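PDB 2FA1: probable transcriptional regulator PhnF from Escherichia coli, which probably acts as a DNA-binding transcriptional regulator, encoded in an operon for alkylphosphonate uptake and C-P lyase, and is represented here by its C-terminal effector-binding domain. Local coordinates for residues E46-H50 and D71-W75; P125-V129 and A151-F156; N12-Q16 and A97-S101; H19-L25 and L51-R55. All blocks are in the same frame, centred on the assembly; numbering follows the deposited sequence. Where two conformers were deposited one is given.

Interaction 1 of 4, residues E46-H50 and D71-W75; sequences ENVIH and DLTLW
At the start of strand 47-57, in the antiparallel sheet of the UTRA domain, Ile49 packs against a 3-10 turn, touching Leu72, Leu74 and Trp75. No hydrogen bond crosses between the two segments, so the contact rests mainly on the branches of Ile49. CG1 lies anti to the carbonyl carbon (chi1 -68°) and the chain then runs on extended, which carries CD1 right up to the turn's backbone, 3.5 Å from Asp71 O and equally near Trp75 N. The same methyl meets Leu74 CB at 4.0 Å. Ile49 CG2 is left to approach the six-membered part of the Trp75 indole obliquely, 3.8 Å from CE3. Leu72 slides past Ile49 in the opposite direction, bringing CD2 to 3.9 Å from Ile49 CG1 and alongside Asn47 O and Val48 CA. A beta-branched residue suits this place because it offers two branches, one reaching the turn's backbone, the other lying against the indole. Leu29 of the neighbouring strand 23-31 touches Ile49, Leu72 and Trp75 and joins this apolar patch. The turn itself is held by Asp71, whose OD1 takes Thr73 N (2.9 Å) and Thr73 OG1 (2.6 Å) from the same face of the carboxylate, while its backbone O receives Leu74 N. A short carboxylate side chain is well suited here, since it can fold back onto the backbone two residues on. What results is an Asx turn opening a 3-10 segment that leads from strand 60-69 towards helix 75-78 and packs on the side chains of the sheet.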
loop_
_atom_site.group_PDB
_atom_site.type_symbol
_atom_site.label_atom_id
_atom_site.label_comp_id
_atom_site.label_asym_id
_atom_site.label_seq_id
_atom_site.Cartn_x
_atom_site.Cartn_y
_atom_site.Cartn_z
ATOM N N GLU A 46 7.420 -13.957 25.793
ATOM C CA GLU A 46 6.482 -13.442 26.799
ATOM C C GLU A 46 5.131 -13.277 26.125
ATOM O O GLU A 46 5.096 -12.907 24.929
ATOM C CB GLU A 46 6.901 -12.092 27.406
ATOM C CG GLU A 46 8.218 -12.099 28.259
ATOM C CD GLU A 46 8.277 -13.180 29.338
ATOM O OE1 GLU A 46 7.356 -13.258 30.168
ATOM O OE2 GLU A 46 9.271 -13.956 29.363
ATOM N N ASN A 47 4.080 -13.450 26.932
ATOM C CA ASN A 47 2.668 -13.542 26.486
ATOM C C ASN A 47 2.304 -12.211 25.877
ATOM O O ASN A 47 2.686 -11.211 26.358
ATOM C CB ASN A 47 1.660 -13.918 27.593
ATOM C CG ASN A 47 1.626 -15.443 27.856
ATOM O OD1 ASN A 47 2.107 -16.199 27.026
ATOM N ND2 ASN A 47 0.981 -15.880 28.931
ATOM N N VAL A 48 1.431 -12.274 24.885
ATOM C CA VAL A 48 0.762 -11.085 24.320
ATOM C C VAL A 48 -0.717 -11.534 24.162
ATOM O O VAL A 48 -1.033 -12.695 24.333
ATOM C CB VAL A 48 1.362 -10.766 22.899
ATOM C CG1 VAL A 48 2.894 -10.249 22.993
ATOM C CG2 VAL A 48 1.202 -11.953 21.891
ATOM N N ILE A 49 -1.618 -10.566 23.902
ATOM C CA ILE A 49 -3.015 -10.887 23.630
ATOM C C ILE A 49 -3.041 -10.972 22.103
ATOM O O ILE A 49 -2.645 -10.042 21.437
ATOM C CB ILE A 49 -3.926 -9.750 24.132
ATOM C CG1 ILE A 49 -3.898 -9.671 25.682
ATOM C CG2 ILE A 49 -5.367 -10.001 23.614
ATOM C CD1 ILE A 49 -4.566 -8.318 26.170
ATOM N N HIS A 50 -3.529 -12.095 21.603
ATOM C CA HIS A 50 -3.676 -12.248 20.147
ATOM C C HIS A 50 -5.167 -12.354 19.847
ATOM O O HIS A 50 -5.842 -13.257 20.370
ATOM C CB HIS A 50 -3.020 -13.585 19.826
ATOM C CG HIS A 50 -3.178 -13.975 18.394
ATOM N ND1 HIS A 50 -3.103 -15.279 17.968
ATOM C CD2 HIS A 50 -3.401 -13.222 17.285
ATOM C CE1 HIS A 50 -3.289 -15.317 16.657
ATOM N NE2 HIS A 50 -3.384 -14.080 16.215
ATOM N N ASP A 71 -0.095 -5.076 26.186
ATOM C CA ASP A 71 -0.550 -4.773 27.530
ATOM C C ASP A 71 -1.573 -5.779 27.980
ATOM O O ASP A 71 -2.770 -5.701 27.559
ATOM C CB ASP A 71 -1.099 -3.370 27.562
ATOM C CG ASP A 71 -1.419 -2.909 28.979
ATOM O OD1 ASP A 71 -1.604 -3.783 29.868
ATOM O OD2 ASP A 71 -1.528 -1.659 29.156
ATOM N N LEU A 72 -1.117 -6.724 28.857
ATOM C CA LEU A 72 -2.021 -7.812 29.254
ATOM C C LEU A 72 -3.206 -7.340 30.074
ATOM O O LEU A 72 -4.172 -8.128 30.249
ATOM C CB LEU A 72 -1.317 -8.965 29.961
ATOM C CG LEU A 72 -0.087 -9.421 29.160
ATOM C CD1 LEU A 72 0.507 -10.634 29.839
ATOM C CD2 LEU A 72 -0.601 -9.861 27.732
ATOM N N THR A 73 -3.081 -6.127 30.598
ATOM C CA THR A 73 -4.188 -5.580 31.368
ATOM C C THR A 73 -5.348 -5.215 30.479
ATOM O O THR A 73 -6.456 -4.885 30.979
ATOM C CB THR A 73 -3.890 -4.348 32.204
ATOM O OG1 THR A 73 -3.581 -3.191 31.445
ATOM C CG2 THR A 73 -2.777 -4.727 33.252
ATOM N N LEU A 74 -5.098 -5.252 29.162
ATOM C CA LEU A 74 -6.312 -5.128 28.314
ATOM C C LEU A 74 -7.144 -6.394 28.174
ATOM O O LEU A 74 -8.182 -6.384 27.526
ATOM C CB LEU A 74 -5.929 -4.627 26.903
ATOM C CG LEU A 74 -5.180 -3.294 26.745
ATOM C CD1 LEU A 74 -4.763 -3.059 25.330
ATOM C CD2 LEU A 74 -6.225 -2.173 27.114
ATOM N N TRP A 75 -6.707 -7.502 28.775
ATOM C CA TRP A 75 -7.407 -8.734 28.587
ATOM C C TRP A 75 -8.904 -8.747 28.996
ATOM O O TRP A 75 -9.692 -9.372 28.282
ATOM C CB TRP A 75 -6.528 -9.857 29.220
ATOM C CG TRP A 75 -7.057 -11.233 29.083
ATOM C CD1 TRP A 75 -7.302 -12.108 30.102
ATOM C CD2 TRP A 75 -7.384 -11.924 27.856
ATOM N NE1 TRP A 75 -7.794 -13.330 29.610
ATOM C CE2 TRP A 75 -7.838 -13.233 28.224
ATOM C CE3 TRP A 75 -7.360 -11.552 26.484
ATOM C CZ2 TRP A 75 -8.236 -14.175 27.259
ATOM C CZ3 TRP A 75 -7.758 -12.498 25.496
ATOM C CH2 TRP A 75 -8.198 -13.801 25.896
#

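Interaction 2 of 4, residues P125-V129 and A151-F156; sequences PLLCV and ADMIEF
Ala151 meets Pro125 through the single hydrogen bond between the two segments: Ala151 N donates to Pro125 O over 3.0 Å, with an N-H...O angle of 158°. The donor stands tilted from the carbonyl plane. Ala151 CB points toward strand 125-129 and lies 3.3 Å from Pro125 O, with Leu127 CG at 4.3 Å; a side chain of one carbon fits this close approach of the backbones. Next along, Asp152 is linked only loosely, by a water that donates to Pro125 O at 2.9 Å and weakly to Asp152 OD1, while OD2 forms a salt bridge with Arg150. After this turn the chain enters strand 154-159, which pairs in parallel with strand 9-12, whereas strand 125-135 belongs to the antiparallel sheet of the UTRA domain. The axes of strands 125-129 and 154-156 pass 9.0 Å apart at 36°, a spacing bridged by side chains. Ile154 contributes its carbonyl oxygen, against which Leu127 CD1 rests at 3.6 Å. Glu155 turns from this contact to the second subunit, its carboxylate forming salt bridges with Arg104 and Arg130 of that chain. Phe156 points back toward strand 125-129, its CG anti to the carbonyl carbon (chi1 -73°), and its ring is met obliquely by two side chains. Leu127 CD1 lies 3.9 Å from Phe156 CD2, and Val129, whose side chain and the ring point at each other, brings CG2 to 3.6 Å from Phe156 CE2. A large flat ring suits this position because it spans two residues of the strand that point toward it, while the backbone of Phe156 pairs in an antiparallel ladder with a strand of the second subunit.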
loop_
_atom_site.group_PDB
_atom_site.type_symbol
_atom_site.label_atom_id
_atom_site.label_comp_id
_atom_site.label_asym_id
_atom_site.label_seq_id
_atom_site.Cartn_x
_atom_site.Cartn_y
_atom_site.Cartn_z
ATOM N N PRO A 125 -2.504 -14.287 -5.233
ATOM C CA PRO A 125 -1.905 -13.042 -4.669
ATOM C C PRO A 125 -2.650 -12.357 -3.496
ATOM O O PRO A 125 -3.887 -12.074 -3.585
ATOM C CB PRO A 125 -1.839 -12.098 -5.888
ATOM C CG PRO A 125 -1.692 -13.003 -6.998
ATOM C CD PRO A 125 -2.678 -14.124 -6.688
ATOM N N LEU A 126 -1.862 -12.030 -2.458
ATOM C CA LEU A 126 -2.385 -11.365 -1.250
ATOM C C LEU A 126 -1.681 -10.040 -1.048
ATOM O O LEU A 126 -0.469 -9.972 -1.366
ATOM C CB LEU A 126 -2.149 -12.178 0.008
ATOM C CG LEU A 126 -2.583 -13.620 0.143
ATOM C CD1 LEU A 126 -2.004 -14.170 1.468
ATOM C CD2 LEU A 126 -4.076 -13.592 0.092
ATOM N N LEU A 127 -2.388 -9.034 -0.507
ATOM C CA LEU A 127 -1.742 -7.797 -0.035
ATOM C C LEU A 127 -1.525 -8.019 1.444
ATOM O O LEU A 127 -2.455 -8.515 2.167
ATOM C CB LEU A 127 -2.652 -6.586 -0.210
ATOM C CG LEU A 127 -2.618 -5.947 -1.602
ATOM C CD1 LEU A 127 -3.911 -5.124 -2.030
ATOM C CD2 LEU A 127 -1.322 -5.153 -1.728
ATOM N N CYS A 128 -0.320 -7.711 1.938
ATOM C CA CYS A 128 -0.043 -7.876 3.333
ATOM C C CYS A 128 0.268 -6.492 3.918
ATOM O O CYS A 128 1.171 -5.805 3.393
ATOM C CB CYS A 128 1.108 -8.801 3.510
ATOM S SG CYS A 128 1.767 -8.893 5.247
ATOM N N VAL A 129 -0.512 -6.051 4.925
ATOM C CA VAL A 129 -0.339 -4.683 5.470
ATOM C C VAL A 129 0.000 -4.885 6.946
ATOM O O VAL A 129 -0.779 -5.520 7.716
ATOM C CB VAL A 129 -1.565 -3.760 5.319
ATOM C CG1 VAL A 129 -1.271 -2.428 5.947
ATOM C CG2 VAL A 129 -1.892 -3.543 3.843
ATOM N N ALA A 151 -5.950 -9.957 -2.973
ATOM C CA ALA A 151 -5.720 -8.837 -3.837
ATOM C C ALA A 151 -6.645 -8.819 -5.043
ATOM O O ALA A 151 -6.772 -7.767 -5.696
ATOM C CB ALA A 151 -4.271 -8.855 -4.279
ATOM N N ASP A 152 -7.303 -9.961 -5.337
ATOM C CA ASP A 152 -8.311 -9.906 -6.374
ATOM C C ASP A 152 -9.632 -9.230 -5.976
ATOM O O ASP A 152 -10.499 -9.056 -6.865
ATOM C CB ASP A 152 -8.531 -11.288 -7.015
ATOM C CG ASP A 152 -9.085 -12.321 -6.057
ATOM O OD1 ASP A 152 -9.022 -12.083 -4.853
ATOM O OD2 ASP A 152 -9.539 -13.424 -6.485
ATOM N N MET A 153 -9.788 -8.811 -4.717
ATOM C CA MET A 153 -11.053 -8.309 -4.196
ATOM C C MET A 153 -10.953 -6.968 -3.441
ATOM O O MET A 153 -11.932 -6.238 -3.204
ATOM C CB MET A 153 -11.675 -9.388 -3.296
ATOM C CG MET A 153 -12.020 -10.662 -4.031
ATOM S SD MET A 153 -13.490 -10.433 -5.062
ATOM C CE MET A 153 -14.468 -9.679 -3.824
ATOM N N ILE A 154 -9.753 -6.617 -3.030
ATOM C CA ILE A 154 -9.617 -5.337 -2.277
ATOM C C ILE A 154 -8.423 -4.526 -2.735
ATOM O O ILE A 154 -7.348 -5.130 -2.926
ATOM C CB ILE A 154 -9.510 -5.610 -0.756
ATOM C CG1 ILE A 154 -10.847 -6.017 -0.099
ATOM C CG2 ILE A 154 -9.055 -4.324 -0.006
ATOM C CD1 ILE A 154 -10.661 -6.674 1.300
ATOM N N GLU A 155 -8.642 -3.200 -2.954
ATOM C CA GLU A 155 -7.582 -2.214 -3.209
ATOM C C GLU A 155 -7.587 -1.210 -2.045
ATOM O O GLU A 155 -8.639 -0.947 -1.424
ATOM C CB GLU A 155 -7.858 -1.564 -4.591
ATOM C CG GLU A 155 -7.132 -0.226 -4.849
ATOM C CD GLU A 155 -7.289 0.241 -6.293
ATOM O OE1 GLU A 155 -8.451 0.499 -6.677
ATOM O OE2 GLU A 155 -6.278 0.387 -7.055
ATOM N N PHE A 156 -6.422 -0.695 -1.688
ATOM C CA PHE A 156 -6.329 0.262 -0.585
ATOM C C PHE A 156 -6.289 1.648 -1.121
ATOM O O PHE A 156 -5.684 1.888 -2.152
ATOM C CB PHE A 156 -5.087 0.031 0.261
ATOM C CG PHE A 156 -5.188 -1.216 1.148
ATOM C CD1 PHE A 156 -5.845 -1.134 2.356
ATOM C CD2 PHE A 156 -4.569 -2.418 0.764
ATOM C CE1 PHE A 156 -5.992 -2.327 3.171
ATOM C CE2 PHE A 156 -4.685 -3.581 1.546
ATOM C CZ PHE A 156 -5.369 -3.518 2.755
HETATM O O HOH W 1 -6.284 -13.666 -3.533
#

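Interaction 3 of 4, residues N12-Q16 and A97-S101; sequences NLLDQ and ALRRS
Arg100 and Gln16 meet side-on, the guanidinium bringing both NE (2.9 Å) and NH2 (3.0 Å) to Gln16 OE1, which ties the loop after strand 9-12 to the beginning of strand 98-109. The oxygen lies in the guanidinium plane, and both donors come from one face of the amide, whose plane is turned 26° from that of the guanidinium. Arg100 NH2 also donates to Leu13 O, 3.0 Å away, on a lone pair and in the carbonyl plane; NH1 adds only a weak bond to that oxygen. Bends at chi2 and chi3 (95° and 51°) curl the arginine round so that this edge faces the loop. The other end of the glutamine amide, NE2, donates to Leu98 O at 3.0 Å, nearly straight at the hydrogen but from above the carbonyl plane, and also to Asn133. In a second shell, Asn12 OD1 accepts Leu14 N at 2.7 Å in an Asx turn, within a type I turn from Asn12 to Asp15 that presents Leu13 O. Thr103 holds Arg100 NH1, and His160 of the second subunit packs on Arg100. Glutamine suits its place as acceptor and donor at once: its amide orientation is fixed, and the arginine's positive charge is probably stabilised by the partial negative charge of neutral carbonyl oxygens.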
loop_
_atom_site.group_PDB
_atom_site.type_symbol
_atom_site.label_atom_id
_atom_site.label_comp_id
_atom_site.label_asym_id
_atom_site.label_seq_id
_atom_site.Cartn_x
_atom_site.Cartn_y
_atom_site.Cartn_z
ATOM N N ASN A 12 -9.789 2.007 3.153
ATOM C CA ASN A 12 -8.877 3.074 3.518
ATOM C C ASN A 12 -7.646 2.565 4.285
ATOM O O ASN A 12 -7.715 1.910 5.343
ATOM C CB ASN A 12 -9.686 4.184 4.221
ATOM C CG ASN A 12 -8.858 5.376 4.693
ATOM O OD1 ASN A 12 -7.638 5.342 4.844
ATOM N ND2 ASN A 12 -9.576 6.485 4.949
ATOM N N LEU A 13 -6.485 2.837 3.734
ATOM C CA LEU A 13 -5.231 2.316 4.279
ATOM C C LEU A 13 -5.053 2.877 5.680
ATOM O O LEU A 13 -4.493 2.222 6.537
ATOM C CB LEU A 13 -4.045 2.692 3.344
ATOM C CG LEU A 13 -2.667 2.166 3.756
ATOM C CD1 LEU A 13 -2.643 0.633 3.648
ATOM C CD2 LEU A 13 -1.611 2.759 2.899
ATOM N N LEU A 14 -5.553 4.076 5.932
ATOM C CA LEU A 14 -5.343 4.678 7.247
ATOM C C LEU A 14 -6.441 4.361 8.267
ATOM O O LEU A 14 -6.262 4.706 9.446
ATOM C CB LEU A 14 -5.103 6.196 7.135
ATOM C CG LEU A 14 -4.016 6.604 6.143
ATOM C CD1 LEU A 14 -4.290 8.039 5.646
ATOM C CD2 LEU A 14 -2.612 6.419 6.794
ATOM N N ASP A 15 -7.520 3.690 7.834
ATOM C CA ASP A 15 -8.528 3.112 8.756
ATOM C C ASP A 15 -7.804 2.178 9.696
ATOM O O ASP A 15 -7.021 1.350 9.259
ATOM C CB ASP A 15 -9.657 2.348 8.056
ATOM C CG ASP A 15 -10.800 3.259 7.583
ATOM O OD1 ASP A 15 -11.488 2.884 6.608
ATOM O OD2 ASP A 15 -11.033 4.332 8.180
ATOM N N GLN A 16 -8.071 2.356 10.995
ATOM C CA GLN A 16 -7.465 1.608 12.095
ATOM C C GLN A 16 -8.249 0.337 12.424
ATOM O O GLN A 16 -9.483 0.339 12.390
ATOM C CB GLN A 16 -7.390 2.506 13.342
ATOM C CG GLN A 16 -6.357 3.645 13.340
ATOM C CD GLN A 16 -4.904 3.142 13.348
ATOM O OE1 GLN A 16 -4.421 2.534 12.357
ATOM N NE2 GLN A 16 -4.203 3.388 14.446
ATOM N N ALA A 97 -7.401 5.346 21.907
ATOM C CA ALA A 97 -7.605 5.479 20.420
ATOM C C ALA A 97 -6.182 5.325 19.917
ATOM O O ALA A 97 -5.257 6.048 20.286
ATOM C CB ALA A 97 -8.256 6.816 19.999
ATOM N N LEU A 98 -5.964 4.233 19.215
ATOM C CA LEU A 98 -4.634 3.945 18.785
ATOM C C LEU A 98 -4.288 4.790 17.571
ATOM O O LEU A 98 -5.170 5.041 16.721
ATOM C CB LEU A 98 -4.571 2.465 18.368
ATOM C CG LEU A 98 -4.972 1.598 19.511
ATOM C CD1 LEU A 98 -5.351 0.148 19.013
ATOM C CD2 LEU A 98 -3.801 1.635 20.412
ATOM N N ARG A 99 -3.048 5.240 17.507
ATOM C CA ARG A 99 -2.552 5.977 16.352
ATOM C C ARG A 99 -1.310 5.288 15.794
ATOM O O ARG A 99 -0.430 4.822 16.516
ATOM C CB ARG A 99 -2.220 7.419 16.729
ATOM C CG ARG A 99 -3.442 8.250 17.049
ATOM C CD ARG A 99 -4.151 8.721 15.786
ATOM N NE ARG A 99 -5.605 8.717 15.935
ATOM C CZ ARG A 99 -6.262 8.871 17.085
ATOM N NH1 ARG A 99 -5.615 9.093 18.232
ATOM N NH2 ARG A 99 -7.584 8.833 17.078
ATOM N N ARG A 100 -1.265 5.290 14.483
ATOM C CA ARG A 100 -0.306 4.546 13.677
ATOM C C ARG A 100 1.104 5.172 13.722
ATOM O O ARG A 100 1.262 6.389 13.554
ATOM C CB ARG A 100 -0.872 4.572 12.285
ATOM C CG ARG A 100 -0.093 3.868 11.202
ATOM C CD ARG A 100 -0.546 2.463 10.944
ATOM N NE ARG A 100 -1.992 2.388 10.744
ATOM C CZ ARG A 100 -2.570 2.329 9.559
ATOM N NH1 ARG A 100 -1.811 2.214 8.486
ATOM N NH2 ARG A 100 -3.920 2.304 9.442
ATOM N N SER A 101 2.127 4.386 13.935
ATOM C CA SER A 101 3.451 4.945 13.738
ATOM C C SER A 101 4.067 4.533 12.434
ATOM O O SER A 101 4.754 5.344 11.761
ATOM C CB SER A 101 4.444 4.635 14.857
ATOM O OG SER A 101 4.791 3.284 14.946
#

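Interaction 4 of 4, residues H19-L25 and L51-R55; sequences HPTSEKL and LRTLR
Glu23 and Leu54 form an antiparallel hydrogen-bonded pair, Glu23 N donating almost straight (177°) to Leu54 O and Leu54 N returning a bond to Glu23 O, each 2.9 Å long. Leu25 N gives the next rung to Arg52 O at 2.7 Å, and between them Lys24 and Thr53 make a non-hydrogen-bonded pair. Beyond the ladder, a water joins Arg55 NE, its donor at 2.7 Å, to Thr21 OG1. Thr21 OG1 also shares a hydrogen bond with His19 ND1. The guanidinium of Arg55 lies flat on the His19 ring, centres 3.9 Å apart and planes at 8°, while Pro20 CD covers the opposite face of the ring. Arg55 is extended from CG to NE, which lets its CD join in with a CH-pi contact to the same ring face before the charged end reaches Gln11 through NH1. An arginine suits this spot, being both long enough and flat at its tip. At the other end of the ladder, Leu25 CD1 packs on Leu54 CB at 3.6 Å and its CD2 lies 3.7 Å from Arg52 CD, so the leucine rests partly on the aliphatic stem of an arginine whose NE is paired with Asp66. A type I turn from His19 to Ser22 leads into the first rungs of the pairing of strand 23-31, outermost in this chain's antiparallel UTRA-domain sheet, with strand 47-57.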
loop_
_atom_site.group_PDB
_atom_site.type_symbol
_atom_site.label_atom_id
_atom_site.label_comp_id
_atom_site.label_asym_id
_atom_site.label_seq_id
_atom_site.Cartn_x
_atom_site.Cartn_y
_atom_site.Cartn_z
ATOM N N HIS A 19 -12.662 -4.133 9.901
ATOM C CA HIS A 19 -13.931 -3.553 9.309
ATOM C C HIS A 19 -15.166 -3.640 10.258
ATOM O O HIS A 19 -15.270 -4.592 11.000
ATOM C CB HIS A 19 -14.252 -4.391 8.059
ATOM C CG HIS A 19 -15.341 -3.825 7.210
ATOM N ND1 HIS A 19 -16.644 -4.266 7.275
ATOM C CD2 HIS A 19 -15.313 -2.867 6.252
ATOM C CE1 HIS A 19 -17.372 -3.606 6.399
ATOM N NE2 HIS A 19 -16.600 -2.728 5.794
ATOM N N PRO A 20 -16.172 -2.710 10.193
ATOM C CA PRO A 20 -17.378 -2.821 11.062
ATOM C C PRO A 20 -18.207 -4.104 10.984
ATOM O O PRO A 20 -18.976 -4.376 11.913
ATOM C CB PRO A 20 -18.226 -1.564 10.698
ATOM C CG PRO A 20 -17.249 -0.662 10.061
ATOM C CD PRO A 20 -16.177 -1.474 9.403
ATOM N N THR A 21 -18.004 -4.927 9.932
ATOM C CA THR A 21 -18.593 -6.249 9.846
ATOM C C THR A 21 -17.587 -7.372 10.126
ATOM O O THR A 21 -17.921 -8.544 9.919
ATOM C CB THR A 21 -19.073 -6.567 8.388
ATOM O OG1 THR A 21 -17.920 -6.593 7.521
ATOM C CG2 THR A 21 -20.056 -5.578 7.984
ATOM N N SER A 22 -16.413 -7.037 10.627
ATOM C CA SER A 22 -15.398 -8.103 10.906
ATOM C C SER A 22 -15.875 -8.943 12.070
ATOM O O SER A 22 -16.624 -8.447 12.936
ATOM C CB SER A 22 -14.014 -7.582 11.154
ATOM O OG SER A 22 -13.910 -7.073 12.441
ATOM N N GLU A 23 -15.555 -10.235 11.996
ATOM C CA GLU A 23 -15.860 -11.170 13.104
ATOM C C GLU A 23 -14.612 -11.596 13.804
ATOM O O GLU A 23 -13.588 -11.808 13.172
ATOM C CB GLU A 23 -16.499 -12.400 12.541
ATOM C CG GLU A 23 -17.833 -12.137 11.924
ATOM C CD GLU A 23 -18.934 -11.968 12.951
ATOM O OE1 GLU A 23 -18.783 -12.378 14.134
ATOM O OE2 GLU A 23 -19.972 -11.444 12.524
ATOM N N LYS A 24 -14.700 -11.803 15.107
ATOM C CA LYS A 24 -13.569 -12.426 15.862
ATOM C C LYS A 24 -13.503 -13.876 15.563
ATOM O O LYS A 24 -14.510 -14.613 15.790
ATOM C CB LYS A 24 -13.764 -12.186 17.389
ATOM C CG LYS A 24 -12.480 -12.664 18.121
ATOM C CD LYS A 24 -12.574 -12.354 19.663
ATOM C CE LYS A 24 -13.652 -13.203 20.381
ATOM N NZ LYS A 24 -13.559 -12.954 21.885
ATOM N N LEU A 25 -12.307 -14.333 15.239
ATOM C CA LEU A 25 -12.014 -15.755 15.087
ATOM C C LEU A 25 -11.377 -16.298 16.350
ATOM O O LEU A 25 -11.657 -17.428 16.719
ATOM C CB LEU A 25 -11.009 -15.960 13.945
ATOM C CG LEU A 25 -11.721 -16.180 12.536
ATOM C CD1 LEU A 25 -12.871 -15.418 12.248
ATOM C CD2 LEU A 25 -10.596 -16.303 11.453
ATOM N N LEU A 51 -5.632 -11.427 18.983
ATOM C CA LEU A 51 -7.018 -11.473 18.455
ATOM C C LEU A 51 -6.880 -11.689 16.971
ATOM O O LEU A 51 -6.085 -10.977 16.330
ATOM C CB LEU A 51 -7.682 -10.113 18.664
ATOM C CG LEU A 51 -8.668 -10.220 19.809
ATOM C CD1 LEU A 51 -7.782 -10.332 21.082
ATOM C CD2 LEU A 51 -9.548 -9.028 19.925
ATOM N N ARG A 52 -7.723 -12.568 16.401
ATOM C CA ARG A 52 -7.724 -12.682 14.944
ATOM C C ARG A 52 -9.115 -12.318 14.458
ATOM O O ARG A 52 -10.142 -12.772 15.046
ATOM C CB ARG A 52 -7.373 -14.111 14.601
ATOM C CG ARG A 52 -7.475 -14.367 13.014
ATOM C CD ARG A 52 -7.174 -15.845 12.794
ATOM N NE ARG A 52 -5.727 -16.078 13.088
ATOM C CZ ARG A 52 -5.179 -17.209 13.553
ATOM N NH1 ARG A 52 -5.909 -18.313 13.863
ATOM N NH2 ARG A 52 -3.852 -17.236 13.769
ATOM N N THR A 53 -9.207 -11.518 13.402
ATOM C CA THR A 53 -10.554 -11.138 12.878
ATOM C C THR A 53 -10.578 -11.494 11.408
ATOM O O THR A 53 -9.548 -11.645 10.739
ATOM C CB THR A 53 -10.817 -9.619 13.002
ATOM O OG1 THR A 53 -9.791 -8.852 12.319
ATOM C CG2 THR A 53 -10.752 -9.137 14.569
ATOM N N LEU A 54 -11.833 -11.600 10.908
ATOM C CA LEU A 54 -11.947 -11.882 9.457
ATOM C C LEU A 54 -13.199 -11.157 8.936
ATOM O O LEU A 54 -14.254 -11.146 9.603
ATOM C CB LEU A 54 -12.222 -13.353 9.336
ATOM C CG LEU A 54 -12.272 -13.917 7.899
ATOM C CD1 LEU A 54 -11.003 -13.829 7.190
ATOM C CD2 LEU A 54 -12.817 -15.309 7.922
ATOM N N ARG A 55 -13.038 -10.629 7.725
ATOM C CA ARG A 55 -14.212 -9.975 7.023
ATOM C C ARG A 55 -14.583 -10.989 5.911
ATOM O O ARG A 55 -13.664 -11.444 5.118
ATOM C CB ARG A 55 -13.752 -8.638 6.475
ATOM C CG ARG A 55 -14.877 -8.102 5.543
ATOM C CD ARG A 55 -14.486 -6.774 4.839
ATOM N NE ARG A 55 -15.613 -6.318 4.000
ATOM C CZ ARG A 55 -15.534 -5.260 3.195
ATOM N NH1 ARG A 55 -14.396 -4.595 3.101
ATOM N NH2 ARG A 55 -16.575 -4.884 2.483
HETATM O O HOH W 2 -17.963 -7.372 4.825
#

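In the fold
All four interactions reach the antiparallel sheet of the UTRA domain. Interactions 1 and 4 share strand 47-57, their centres 18 Å apart, and cross along the chain, 19-25 and 46-50 both preceding 51-55 and 71-75. Interaction 3 spans them both, joining 12-16 to 97-101, and interaction 2 follows it in sequence. Interactions 1 and 2 lie on opposite sides of the chain's centre, 29 Å between their own centres. Interactions 2 and 3 reach neighbouring strands, 125-135 and 98-109, and meet where Leu13 packs on Phe156 and Val129. Those two also touch the second subunit, whereas 1 and 4 do not, so, of the four, the contacts at the interface are those involving strands 154-159 and 98-109.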